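Local structure of exported protein (Bacteroides fragilis, 4JX0) at residues K198-P203 and N225-I230; G207-G212 and N314-F319; T215-Y220 and S310-E315. The protein is of unknown function but binds magnesium and belongs to a two-domain type, a BT_3987-like N-terminal domain followed by an F5/F8 type C domain. All blocks are in the same frame, centred on the assembly; numbering follows the deposited sequence.

All three contacts lie in the C-terminal beta domain and lean on one another, but they differ in burial and chemistry. Contact 2 is the buried one: a loop meets strand 312-319 round a magnesium ion, and oxygen-to-metal bonds do most of the joining. Contact 3 uses the start of the same strand and shares N314 and E315 with contact 2; it is partly buried and built on side-chain amide hydrogen bonds, waters and one tryptophan edge. Contact 1, also partly buried, pairs two strands of the five-stranded antiparallel sheet and ends in a polar turn. L228 of contact 1 packs on L209 of contact 2, while W219 of contact 3 gives its NE1 hydrogen bond to I201 O of contact 1.

Contact 1: K198-P203 and N225-I230; sequences KSDIRP and NNYLTI
D200, just past the strand pair, meets both Y227 and N226. Its CG stands between the backbone N and the carbonyl carbon (chi1 59°). OD1 lies 3.6 Å above one face of the Y227 ring, toward the rim, with the carboxylate plane 13° from that of the ring. The same OD1 accepts a hydrogen bond from Y227 N at 3.1 Å, on its syn side though tilted out of the carboxylate plane. OD2 takes a weak bond from N226 ND2 (3.3 Å), the two side chains crossing at about a right angle. I201 CB comes 3.5 Å from N226 ND2, while S222 and N223 grip N226 OD1 through backbone N-H groups. S199 OG is 2.7 Å from Y227 O, its one proton undecided between that oxygen and I201 O. Beyond this turn T229 N bonds to K198 O at 2.8 Å, and K198 N to T229 O. This is antiparallel edge-strand pairing in the C-terminal, F5/F8 type C-like beta domain: strand 196-199 is outermost in a five-stranded antiparallel sheet, with 227-232 beside it and 296-304 next. From that third strand, R298 bonds T229 OG1 and makes a cation-pi contact with Y227; L228 packs on W219 and L209.

Contact 2: G207-G212 and N314-F319; sequences GSLNDG and NEVTAF. With MG (magnesium ion), chain D.
S208, D211, N314 and E315 converge on one magnesium ion, and round it the 3-10 turn and loop of 207-212 are drawn tightly onto strand 312-319. Each chain segment gives one backbone carbonyl and one carboxylate oxygen. S208 O binds the magnesium at 2.2 Å and N314 O matches it at 2.2 Å. D211 OD1 is 2.3 Å from the metal, and E315 OE1 follows at 2.4 Å. E315 CB points away from the loop, but the chain bends at chi2 (79°), which swings CD back toward the ion; its carboxylate then lies 18° from the plane of the D211 carboxylate. Beside the metal, V316 N donates to L209 O at 2.8 Å, a bond lying in the carbonyl plane, and next to this bond L209 CB meets V316 CG2 at 4.1 Å. This flank is buried, with F197, L228 and I230 packed against L209 and V316. The other flank is looser: N210 is partly exposed and touches the strand with little area, and a water takes one metal position 2.2 Å from the magnesium. D211 is partly exposed too, but tied in through the metal. N213 O supplies the sixth ligand, and N192 ND2 holds the second oxygen of E315. Six oxygens, three of them backbone carbonyls, suit a hard divalent cation. Because the ligands come from parts of the chain about a hundred residues apart, the ion probably pins the loop to the strand.

Contact 3: T215-Y220 and S310-E315; sequences TANNWY and SVDVNE. With MG (magnesium ion), chain D.
N217 with N314, W219 with V313 and Y220 with D312 are the touching pairs of a short, loosely bonded antiparallel strand contact, where the chain leaving the magnesium loop runs beside the start of strand 312-319. The backbone link is weak: V313 N reaches W219 O at 3.4 Å. Side-chain bonds reinforce it. N217 has CG anti to its backbone N (chi1 -177°), and its amide lies across the D312 side chain, stacked on the carboxylate with the planes 15° apart and ND2 3.3 Å from D312 CG. Both N-H groups of that ND2 are used. One runs almost straight down the carbonyl of N314 to OD1 (3.0 Å), between amides turned 64° to each other; the other meets W219 O at 2.8 Å from above its carbonyl plane. On the opposite face from Y220 and D312, the W219 indole and V313 lie side by side pointing the same way, with CG2 of V313 3.6 Å from CZ3 at the ring edge. On the Y220 face, Y220 CB lies 3.4 Å from D312 OD1. A water accepts from W219 N and donates to V313 O at 2.8 Å, bridging the strands beside their weak direct bond; the metal-bound water donates to A216 O at 2.9 Å. Strand 235-244 flanks 312-319 and brings D244 against N314 and L243 against V313, while M302 of strand 296-304 packs against V311 and V313. N246 holds D312 OD2 from the loop beyond 235-244.

Contact 1: K198-P203 and N225-I230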
ATOM      1  N   LYS A 198     -19.800  17.047  -5.949  1.00 36.16           N
ATOM      2  CA  LYS A 198     -20.518  15.829  -5.588  1.00 36.57           C
ATOM      3  C   LYS A 198     -19.736  15.138  -4.486  1.00 41.11           C
ATOM      4  O   LYS A 198     -18.508  15.233  -4.448  1.00 41.53           O
ATOM      5  CB  LYS A 198     -20.729  14.909  -6.806  1.00 39.44           C
ATOM      6  CG  LYS A 198     -21.864  15.378  -7.706  1.00 64.75           C
ATOM      7  CD  LYS A 198     -22.140  14.441  -8.888  1.00 80.62           C
ATOM      8  CE  LYS A 198     -23.163  13.370  -8.571  1.00 97.73           C
ATOM      9  NZ  LYS A 198     -23.482  12.528  -9.758  1.00107.33           N
ATOM     10  N   SER A 199     -20.442  14.493  -3.562  1.00 37.35           N
ATOM     11  CA  SER A 199     -19.817  13.774  -2.457  1.00 36.65           C
ATOM     12  C   SER A 199     -20.770  12.718  -1.887  1.00 42.45           C
ATOM     13  O   SER A 199     -21.993  12.875  -1.957  1.00 43.73           O
ATOM     14  CB  SER A 199     -19.403  14.746  -1.360  1.00 37.85           C
ATOM     15  OG  SER A 199     -18.805  14.057  -0.276  1.00 44.76           O
ATOM     16  N   ASP A 200     -20.205  11.653  -1.308  1.00 37.95           N
ATOM     17  CA  ASP A 200     -21.012  10.605  -0.677  1.00 37.88           C
ATOM     18  C   ASP A 200     -21.472  11.017   0.723  1.00 41.03           C
ATOM     19  O   ASP A 200     -22.385  10.387   1.247  1.00 42.17           O
ATOM     20  CB  ASP A 200     -20.261   9.270  -0.600  1.00 39.25           C
ATOM     21  CG  ASP A 200     -18.968   9.307   0.177  1.00 45.36           C
ATOM     22  OD1 ASP A 200     -18.328  10.388   0.217  1.00 43.49           O
ATOM     23  OD2 ASP A 200     -18.593   8.260   0.749  1.00 52.13           O
ATOM     24  N   ILE A 201     -20.851  12.056   1.330  1.00 35.10           N
ATOM     25  CA  ILE A 201     -21.210  12.533   2.669  1.00 33.95           C
ATOM     26  C   ILE A 201     -21.560  14.022   2.617  1.00 39.18           C
ATOM     27  O   ILE A 201     -20.935  14.778   1.868  1.00 39.39           O
ATOM     28  CB  ILE A 201     -20.075  12.243   3.682  1.00 35.55           C
ATOM     29  CG1 ILE A 201     -20.569  12.438   5.114  1.00 35.33           C
ATOM     30  CG2 ILE A 201     -18.802  13.081   3.412  1.00 35.06           C
ATOM     31  CD1 ILE A 201     -19.760  11.741   6.140  1.00 37.29           C
ATOM     32  N   ARG A 202     -22.578  14.428   3.408  1.00 35.21           N
ATOM     33  CA  ARG A 202     -23.060  15.811   3.518  1.00 34.11           C
ATOM     34  C   ARG A 202     -23.195  16.512   2.162  1.00 38.15           C
ATOM     35  O   ARG A 202     -22.679  17.616   2.001  1.00 36.49           O
ATOM     36  CB  ARG A 202     -22.127  16.624   4.430  1.00 30.00           C
ATOM     37  CG  ARG A 202     -22.115  16.133   5.849  1.00 29.64           C
ATOM     38  CD  ARG A 202     -21.095  16.838   6.705  1.00 30.22           C
ATOM     39  NE  ARG A 202     -21.082  16.231   8.034  1.00 40.54           N
ATOM     40  CZ  ARG A 202     -20.353  15.181   8.409  1.00 49.49           C
ATOM     41  NH1 ARG A 202     -19.499  14.615   7.565  1.00 25.54           N
ATOM     42  NH2 ARG A 202     -20.455  14.703   9.640  1.00 43.32           N
ATOM     43  N   PRO A 203     -23.897  15.914   1.177  1.00 36.25           N
ATOM     44  CA  PRO A 203     -24.036  16.592  -0.129  1.00 36.28           C
ATOM     45  C   PRO A 203     -24.751  17.945  -0.016  1.00 41.02           C
ATOM     46  O   PRO A 203     -24.419  18.890  -0.731  1.00 39.35           O
ATOM     47  CB  PRO A 203     -24.824  15.588  -0.966  1.00 38.58           C
ATOM     48  CG  PRO A 203     -25.516  14.726   0.024  1.00 43.65           C
ATOM     49  CD  PRO A 203     -24.608  14.624   1.192  1.00 38.54           C
ATOM     50  N   ASN A 225     -13.137   6.350   3.320  1.00 38.01           N
ATOM     51  CA  ASN A 225     -13.924   6.014   2.128  1.00 38.52           C
ATOM     52  C   ASN A 225     -14.684   7.209   1.569  1.00 42.77           C
ATOM     53  O   ASN A 225     -15.190   7.105   0.455  1.00 43.21           O
ATOM     54  CB  ASN A 225     -14.902   4.870   2.408  1.00 41.57           C
ATOM     55  CG  ASN A 225     -14.205   3.581   2.777  1.00 62.45           C
ATOM     56  OD1 ASN A 225     -13.186   3.201   2.180  1.00 49.73           O
ATOM     57  ND2 ASN A 225     -14.743   2.866   3.760  1.00 56.51           N
ATOM     58  N   ASN A 226     -14.769   8.338   2.302  1.00 39.03           N
ATOM     59  CA  ASN A 226     -15.446   9.525   1.771  1.00 38.20           C
ATOM     60  C   ASN A 226     -14.598  10.175   0.695  1.00 40.34           C
ATOM     61  O   ASN A 226     -13.369  10.041   0.710  1.00 40.57           O
ATOM     62  CB  ASN A 226     -15.745  10.564   2.852  1.00 36.54           C
ATOM     63  CG  ASN A 226     -16.607  10.099   3.989  1.00 49.65           C
ATOM     64  OD1 ASN A 226     -16.260  10.278   5.157  1.00 46.77           O
ATOM     65  ND2 ASN A 226     -17.774   9.566   3.698  1.00 36.65           N
ATOM     66  N   TYR A 227     -15.253  10.885  -0.227  1.00 34.50           N
ATOM     67  CA  TYR A 227     -14.575  11.584  -1.316  1.00 32.94           C
ATOM     68  C   TYR A 227     -15.245  12.928  -1.599  1.00 35.83           C
ATOM     69  O   TYR A 227     -16.372  13.181  -1.159  1.00 34.97           O
ATOM     70  CB  TYR A 227     -14.570  10.720  -2.597  1.00 34.07           C
ATOM     71  CG  TYR A 227     -15.956  10.398  -3.127  1.00 36.43           C
ATOM     72  CD1 TYR A 227     -16.620  11.272  -3.983  1.00 38.61           C
ATOM     73  CD2 TYR A 227     -16.611   9.232  -2.753  1.00 37.61           C
ATOM     74  CE1 TYR A 227     -17.900  10.988  -4.459  1.00 40.90           C
ATOM     75  CE2 TYR A 227     -17.884   8.930  -3.234  1.00 39.44           C
ATOM     76  CZ  TYR A 227     -18.532   9.817  -4.079  1.00 48.68           C
ATOM     77  OH  TYR A 227     -19.798   9.556  -4.562  1.00 51.19           O
ATOM     78  N   LEU A 228     -14.548  13.763  -2.380  1.00 31.44           N
ATOM     79  CA  LEU A 228     -15.036  15.059  -2.841  1.00 29.98           C
ATOM     80  C   LEU A 228     -14.728  15.180  -4.319  1.00 33.08           C
ATOM     81  O   LEU A 228     -13.547  15.190  -4.672  1.00 31.93           O
ATOM     82  CB  LEU A 228     -14.368  16.187  -2.048  1.00 28.89           C
ATOM     83  CG  LEU A 228     -14.619  17.624  -2.525  1.00 31.73           C
ATOM     84  CD1 LEU A 228     -16.105  17.975  -2.497  1.00 31.16           C
ATOM     85  CD2 LEU A 228     -13.824  18.598  -1.698  1.00 32.76           C
ATOM     86  N   THR A 229     -15.765  15.259  -5.180  1.00 29.90           N
ATOM     87  CA  THR A 229     -15.580  15.375  -6.625  1.00 30.05           C
ATOM     88  C   THR A 229     -15.790  16.808  -7.074  1.00 34.88           C
ATOM     89  O   THR A 229     -16.767  17.433  -6.688  1.00 34.60           O
ATOM     90  CB  THR A 229     -16.520  14.442  -7.397  1.00 38.71           C
ATOM     91  OG1 THR A 229     -16.520  13.161  -6.789  1.00 39.27           O
ATOM     92  CG2 THR A 229     -16.115  14.280  -8.853  1.00 38.71           C
ATOM     93  N   ILE A 230     -14.869  17.314  -7.901  1.00 32.45           N
ATOM     94  CA  ILE A 230     -14.910  18.645  -8.510  1.00 32.66           C
ATOM     95  C   ILE A 230     -15.356  18.405  -9.929  1.00 38.35           C
ATOM     96  O   ILE A 230     -14.681  17.656 -10.631  1.00 38.57           O
ATOM     97  CB  ILE A 230     -13.512  19.348  -8.443  1.00 35.15           C
ATOM     98  CG1 ILE A 230     -13.257  19.973  -7.059  1.00 35.68           C
ATOM     99  CG2 ILE A 230     -13.368  20.419  -9.536  1.00 34.38           C
ATOM    100  CD1 ILE A 230     -13.275  19.026  -5.933  1.00 44.59           C
TER

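Contact 2: G207-G212 and N314-F319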
ATOM      1  N   GLY A 207     -22.560  23.573  -0.946  1.00 33.67           N
ATOM      2  CA  GLY A 207     -22.692  24.949  -1.421  1.00 32.90           C
ATOM      3  C   GLY A 207     -21.649  25.892  -0.840  1.00 36.07           C
ATOM      4  O   GLY A 207     -21.292  26.900  -1.459  1.00 34.71           O
ATOM      5  N   SER A 208     -21.136  25.546   0.358  1.00 32.62           N
ATOM      6  CA  SER A 208     -20.100  26.296   1.061  1.00 31.37           C
ATOM      7  C   SER A 208     -18.722  26.227   0.369  1.00 32.89           C
ATOM      8  O   SER A 208     -17.847  27.027   0.701  1.00 31.59           O
ATOM      9  CB  SER A 208     -19.957  25.763   2.486  1.00 34.92           C
ATOM     10  OG  SER A 208     -19.431  24.444   2.502  1.00 42.24           O
ATOM     11  N   LEU A 209     -18.507  25.262  -0.546  1.00 28.69           N
ATOM     12  CA  LEU A 209     -17.214  25.094  -1.193  1.00 27.69           C
ATOM     13  C   LEU A 209     -16.943  26.165  -2.260  1.00 31.48           C
ATOM     14  O   LEU A 209     -15.790  26.287  -2.666  1.00 31.01           O
ATOM     15  CB  LEU A 209     -17.086  23.691  -1.800  1.00 27.50           C
ATOM     16  CG  LEU A 209     -17.258  22.516  -0.815  1.00 31.65           C
ATOM     17  CD1 LEU A 209     -17.185  21.204  -1.538  1.00 32.08           C
ATOM     18  CD2 LEU A 209     -16.233  22.542   0.278  1.00 30.69           C
ATOM     19  N   ASN A 210     -17.961  26.952  -2.700  1.00 27.91           N
ATOM     20  CA  ASN A 210     -17.745  28.043  -3.657  1.00 27.36           C
ATOM     21  C   ASN A 210     -18.544  29.313  -3.279  1.00 32.44           C
ATOM     22  O   ASN A 210     -18.822  30.146  -4.140  1.00 31.54           O
ATOM     23  CB  ASN A 210     -18.036  27.599  -5.100  1.00 28.37           C
ATOM     24  CG  ASN A 210     -19.445  27.155  -5.390  1.00 52.54           C
ATOM     25  OD1 ASN A 210     -20.250  26.880  -4.489  1.00 49.43           O
ATOM     26  ND2 ASN A 210     -19.747  27.012  -6.676  1.00 41.83           N
ATOM     27  N   ASP A 211     -18.819  29.509  -1.974  1.00 30.72           N
ATOM     28  CA  ASP A 211     -19.426  30.744  -1.462  1.00 30.58           C
ATOM     29  C   ASP A 211     -18.259  31.732  -1.270  1.00 37.79           C
ATOM     30  O   ASP A 211     -17.129  31.416  -1.645  1.00 39.53           O
ATOM     31  CB  ASP A 211     -20.223  30.485  -0.163  1.00 32.10           C
ATOM     32  CG  ASP A 211     -19.447  30.012   1.067  1.00 42.20           C
ATOM     33  OD1 ASP A 211     -18.200  29.928   0.997  1.00 42.36           O
ATOM     34  OD2 ASP A 211     -20.090  29.728   2.107  1.00 46.39           O
ATOM     35  N   GLY A 212     -18.477  32.889  -0.687  1.00 33.72           N
ATOM     36  CA  GLY A 212     -17.349  33.802  -0.484  1.00 32.77           C
ATOM     37  C   GLY A 212     -16.427  33.429   0.668  1.00 34.37           C
ATOM     38  O   GLY A 212     -15.272  33.840   0.696  1.00 32.32           O
ATOM     39  N   ASN A 314     -13.314  24.137   3.510  1.00 26.62           N
ATOM     40  CA  ASN A 314     -14.103  25.354   3.693  1.00 26.76           C
ATOM     41  C   ASN A 314     -14.367  26.092   2.384  1.00 30.86           C
ATOM     42  O   ASN A 314     -15.335  26.852   2.300  1.00 30.89           O
ATOM     43  CB  ASN A 314     -13.360  26.289   4.650  1.00 27.01           C
ATOM     44  CG  ASN A 314     -13.040  25.664   5.985  1.00 49.74           C
ATOM     45  OD1 ASN A 314     -13.593  24.631   6.355  1.00 41.10           O
ATOM     46  ND2 ASN A 314     -12.113  26.259   6.723  1.00 47.10           N
ATOM     47  N   GLU A 315     -13.483  25.911   1.385  1.00 26.67           N
ATOM     48  CA  GLU A 315     -13.580  26.563   0.080  1.00 26.33           C
ATOM     49  C   GLU A 315     -12.657  25.839  -0.902  1.00 31.95           C
ATOM     50  O   GLU A 315     -11.577  25.422  -0.500  1.00 32.43           O
ATOM     51  CB  GLU A 315     -13.185  28.046   0.220  1.00 27.47           C
ATOM     52  CG  GLU A 315     -13.355  28.893  -1.023  1.00 37.03           C
ATOM     53  CD  GLU A 315     -14.752  29.373  -1.357  1.00 52.67           C
ATOM     54  OE1 GLU A 315     -15.714  29.017  -0.638  1.00 40.93           O
ATOM     55  OE2 GLU A 315     -14.875  30.118  -2.357  1.00 43.55           O
ATOM     56  N   VAL A 316     -13.082  25.670  -2.168  1.00 28.99           N
ATOM     57  CA  VAL A 316     -12.290  25.016  -3.221  1.00 28.05           C
ATOM     58  C   VAL A 316     -12.115  26.013  -4.355  1.00 30.64           C
ATOM     59  O   VAL A 316     -13.109  26.583  -4.814  1.00 30.08           O
ATOM     60  CB  VAL A 316     -12.943  23.699  -3.722  1.00 31.80           C
ATOM     61  CG1 VAL A 316     -12.119  23.067  -4.836  1.00 32.06           C
ATOM     62  CG2 VAL A 316     -13.136  22.709  -2.580  1.00 31.38           C
ATOM     63  N   THR A 317     -10.861  26.227  -4.799  1.00 26.27           N
ATOM     64  CA  THR A 317     -10.528  27.141  -5.899  1.00 25.72           C
ATOM     65  C   THR A 317      -9.635  26.406  -6.878  1.00 30.34           C
ATOM     66  O   THR A 317      -8.622  25.869  -6.455  1.00 29.92           O
ATOM     67  CB  THR A 317      -9.834  28.407  -5.358  1.00 28.67           C
ATOM     68  OG1 THR A 317     -10.530  28.887  -4.200  1.00 33.62           O
ATOM     69  CG2 THR A 317      -9.716  29.501  -6.396  1.00 19.77           C
ATOM     70  N   ALA A 318     -10.004  26.362  -8.170  1.00 27.43           N
ATOM     71  CA  ALA A 318      -9.209  25.718  -9.221  1.00 27.10           C
ATOM     72  C   ALA A 318      -8.410  26.785  -9.972  1.00 32.79           C
ATOM     73  O   ALA A 318      -8.813  27.942  -9.957  1.00 33.21           O
ATOM     74  CB  ALA A 318     -10.122  24.971 -10.171  1.00 27.92           C
ATOM     75  N   PHE A 319      -7.284  26.412 -10.620  1.00 30.13           N
ATOM     76  CA  PHE A 319      -6.424  27.355 -11.345  1.00 30.37           C
ATOM     77  C   PHE A 319      -6.146  26.909 -12.783  1.00 34.89           C
ATOM     78  O   PHE A 319      -5.709  25.776 -12.969  1.00 33.98           O
ATOM     79  CB  PHE A 319      -5.088  27.518 -10.607  1.00 31.92           C
ATOM     80  CG  PHE A 319      -5.236  28.155  -9.249  1.00 32.74           C
ATOM     81  CD1 PHE A 319      -5.595  27.399  -8.149  1.00 35.00           C
ATOM     82  CD2 PHE A 319      -5.039  29.516  -9.077  1.00 35.14           C
ATOM     83  CE1 PHE A 319      -5.774  27.991  -6.903  1.00 35.49           C
ATOM     84  CE2 PHE A 319      -5.192  30.104  -7.824  1.00 37.50           C
ATOM     85  CZ  PHE A 319      -5.563  29.336  -6.743  1.00 34.83           C
TER
HETATM   86 MG    MG D 402     -16.515  28.521   1.550  1.00 22.58          MG
HETATM   87  O   HOH W   1     -17.360  28.023   3.490  1.00 33.37           O

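Contact 3: T215-Y220 and S310-E315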
ATOM      1  N   THR A 215     -12.967  30.738   5.725  1.00 32.66           N
ATOM      2  CA  THR A 215     -12.662  30.286   7.092  1.00 32.73           C
ATOM      3  C   THR A 215     -13.806  29.506   7.788  1.00 37.73           C
ATOM      4  O   THR A 215     -13.536  28.840   8.782  1.00 38.12           O
ATOM      5  CB  THR A 215     -12.303  31.512   7.934  1.00 36.16           C
ATOM      6  OG1 THR A 215     -13.419  32.414   7.958  1.00 37.23           O
ATOM      7  CG2 THR A 215     -11.073  32.237   7.400  1.00 28.29           C
ATOM      8  N   ALA A 216     -15.059  29.586   7.291  1.00 35.21           N
ATOM      9  CA  ALA A 216     -16.200  28.889   7.906  1.00 36.18           C
ATOM     10  C   ALA A 216     -16.376  27.495   7.318  1.00 40.84           C
ATOM     11  O   ALA A 216     -16.289  27.325   6.099  1.00 40.85           O
ATOM     12  CB  ALA A 216     -17.476  29.687   7.705  1.00 37.16           C
ATOM     13  N   ASN A 217     -16.682  26.510   8.173  1.00 36.70           N
ATOM     14  CA  ASN A 217     -16.854  25.130   7.746  1.00 35.88           C
ATOM     15  C   ASN A 217     -18.307  24.662   7.820  1.00 40.39           C
ATOM     16  O   ASN A 217     -19.047  25.001   8.751  1.00 41.02           O
ATOM     17  CB  ASN A 217     -16.010  24.211   8.599  1.00 35.20           C
ATOM     18  CG  ASN A 217     -16.096  22.779   8.167  1.00 50.13           C
ATOM     19  OD1 ASN A 217     -16.845  21.993   8.747  1.00 51.24           O
ATOM     20  ND2 ASN A 217     -15.453  22.447   7.069  1.00 35.15           N
ATOM     21  N   ASN A 218     -18.678  23.838   6.833  1.00 35.50           N
ATOM     22  CA  ASN A 218     -19.965  23.153   6.734  1.00 35.09           C
ATOM     23  C   ASN A 218     -19.746  21.699   6.263  1.00 37.69           C
ATOM     24  O   ASN A 218     -20.356  20.794   6.829  1.00 38.06           O
ATOM     25  CB  ASN A 218     -20.917  23.906   5.819  1.00 34.66           C
ATOM     26  CG  ASN A 218     -21.508  25.122   6.479  1.00 64.27           C
ATOM     27  OD1 ASN A 218     -22.268  25.007   7.447  1.00 61.87           O
ATOM     28  ND2 ASN A 218     -21.166  26.315   6.003  1.00 58.54           N
ATOM     29  N   TRP A 219     -18.870  21.473   5.256  1.00 32.45           N
ATOM     30  CA  TRP A 219     -18.541  20.146   4.744  1.00 31.35           C
ATOM     31  C   TRP A 219     -17.219  19.624   5.302  1.00 33.78           C
ATOM     32  O   TRP A 219     -16.213  20.335   5.317  1.00 33.04           O
ATOM     33  CB  TRP A 219     -18.443  20.178   3.215  1.00 29.73           C
ATOM     34  CG  TRP A 219     -18.293  18.818   2.606  1.00 30.77           C
ATOM     35  CD1 TRP A 219     -19.293  17.946   2.296  1.00 34.43           C
ATOM     36  CD2 TRP A 219     -17.065  18.151   2.296  1.00 30.02           C
ATOM     37  NE1 TRP A 219     -18.764  16.779   1.789  1.00 33.75           N
ATOM     38  CE2 TRP A 219     -17.397  16.878   1.779  1.00 34.29           C
ATOM     39  CE3 TRP A 219     -15.711  18.488   2.441  1.00 30.62           C
ATOM     40  CZ2 TRP A 219     -16.423  15.954   1.390  1.00 33.22           C
ATOM     41  CZ3 TRP A 219     -14.749  17.577   2.039  1.00 31.63           C
ATOM     42  CH2 TRP A 219     -15.106  16.321   1.546  1.00 32.54           C
ATOM     43  N   TYR A 220     -17.214  18.339   5.672  1.00 29.28           N
ATOM     44  CA  TYR A 220     -16.040  17.626   6.159  1.00 27.55           C
ATOM     45  C   TYR A 220     -16.268  16.126   6.024  1.00 31.65           C
ATOM     46  O   TYR A 220     -17.416  15.682   5.950  1.00 31.75           O
ATOM     47  CB  TYR A 220     -15.704  18.009   7.613  1.00 27.98           C
ATOM     48  CG  TYR A 220     -16.830  17.813   8.603  1.00 29.55           C
ATOM     49  CD1 TYR A 220     -17.778  18.803   8.809  1.00 31.40           C
ATOM     50  CD2 TYR A 220     -16.900  16.671   9.392  1.00 31.04           C
ATOM     51  CE1 TYR A 220     -18.802  18.644   9.738  1.00 32.75           C
ATOM     52  CE2 TYR A 220     -17.897  16.514  10.352  1.00 32.55           C
ATOM     53  CZ  TYR A 220     -18.860  17.500  10.511  1.00 40.95           C
ATOM     54  OH  TYR A 220     -19.893  17.371  11.413  1.00 44.22           O
ATOM     55  N   SER A 310     -10.521  12.562   8.811  1.00 31.05           N
ATOM     56  CA  SER A 310     -11.591  13.549   8.835  1.00 30.69           C
ATOM     57  C   SER A 310     -10.972  14.909   8.597  1.00 35.24           C
ATOM     58  O   SER A 310     -10.185  15.344   9.431  1.00 36.44           O
ATOM     59  CB  SER A 310     -12.329  13.516  10.168  1.00 34.38           C
ATOM     60  OG  SER A 310     -13.275  14.569  10.258  1.00 41.30           O
ATOM     61  N   VAL A 311     -11.261  15.547   7.454  1.00 30.46           N
ATOM     62  CA  VAL A 311     -10.701  16.855   7.121  1.00 29.73           C
ATOM     63  C   VAL A 311     -11.824  17.829   6.788  1.00 33.71           C
ATOM     64  O   VAL A 311     -12.856  17.427   6.255  1.00 33.38           O
ATOM     65  CB  VAL A 311      -9.663  16.788   5.957  1.00 32.56           C
ATOM     66  CG1 VAL A 311      -8.707  15.615   6.128  1.00 31.79           C
ATOM     67  CG2 VAL A 311     -10.337  16.728   4.591  1.00 32.38           C
ATOM     68  N   ASP A 312     -11.570  19.121   7.036  1.00 29.78           N
ATOM     69  CA  ASP A 312     -12.457  20.222   6.681  1.00 28.90           C
ATOM     70  C   ASP A 312     -12.075  20.751   5.328  1.00 30.14           C
ATOM     71  O   ASP A 312     -10.889  20.886   5.063  1.00 28.42           O
ATOM     72  CB  ASP A 312     -12.328  21.392   7.684  1.00 31.04           C
ATOM     73  CG  ASP A 312     -13.015  21.251   9.017  1.00 40.49           C
ATOM     74  OD1 ASP A 312     -13.645  20.204   9.251  1.00 42.23           O
ATOM     75  OD2 ASP A 312     -12.903  22.186   9.844  1.00 45.86           O
ATOM     76  N   VAL A 313     -13.051  21.087   4.485  1.00 26.97           N
ATOM     77  CA  VAL A 313     -12.801  21.783   3.227  1.00 26.19           C
ATOM     78  C   VAL A 313     -13.812  22.922   3.261  1.00 29.97           C
ATOM     79  O   VAL A 313     -15.013  22.682   3.229  1.00 30.31           O
ATOM     80  CB  VAL A 313     -12.819  20.914   1.950  1.00 29.95           C
ATOM     81  CG1 VAL A 313     -12.436  21.743   0.731  1.00 29.33           C
ATOM     82  CG2 VAL A 313     -11.843  19.746   2.087  1.00 29.68           C
ATOM     83  N   ASN A 314     -13.314  24.137   3.510  1.00 26.62           N
ATOM     84  CA  ASN A 314     -14.103  25.354   3.693  1.00 26.76           C
ATOM     85  C   ASN A 314     -14.367  26.092   2.384  1.00 30.86           C
ATOM     86  O   ASN A 314     -15.335  26.852   2.300  1.00 30.89           O
ATOM     87  CB  ASN A 314     -13.360  26.289   4.650  1.00 27.01           C
ATOM     88  CG  ASN A 314     -13.040  25.664   5.985  1.00 49.74           C
ATOM     89  OD1 ASN A 314     -13.593  24.631   6.355  1.00 41.10           O
ATOM     90  ND2 ASN A 314     -12.113  26.259   6.723  1.00 47.10           N
ATOM     91  N   GLU A 315     -13.483  25.911   1.385  1.00 26.67           N
ATOM     92  CA  GLU A 315     -13.580  26.563   0.080  1.00 26.33           C
ATOM     93  C   GLU A 315     -12.657  25.839  -0.902  1.00 31.95           C
ATOM     94  O   GLU A 315     -11.577  25.422  -0.500  1.00 32.43           O
ATOM     95  CB  GLU A 315     -13.185  28.046   0.220  1.00 27.47           C
ATOM     96  CG  GLU A 315     -13.355  28.893  -1.023  1.00 37.03           C
ATOM     97  CD  GLU A 315     -14.752  29.373  -1.357  1.00 52.67           C
ATOM     98  OE1 GLU A 315     -15.714  29.017  -0.638  1.00 40.93           O
ATOM     99  OE2 GLU A 315     -14.875  30.118  -2.357  1.00 43.55           O
TER
HETATM  100 MG    MG D 402     -16.515  28.521   1.550  1.00 22.58          MG
HETATM  101  O   HOH W   1     -17.360  28.023   3.490  1.00 33.37           O
HETATM  102  O   HOH W   2     -17.457  23.834   4.058  1.00 23.59           O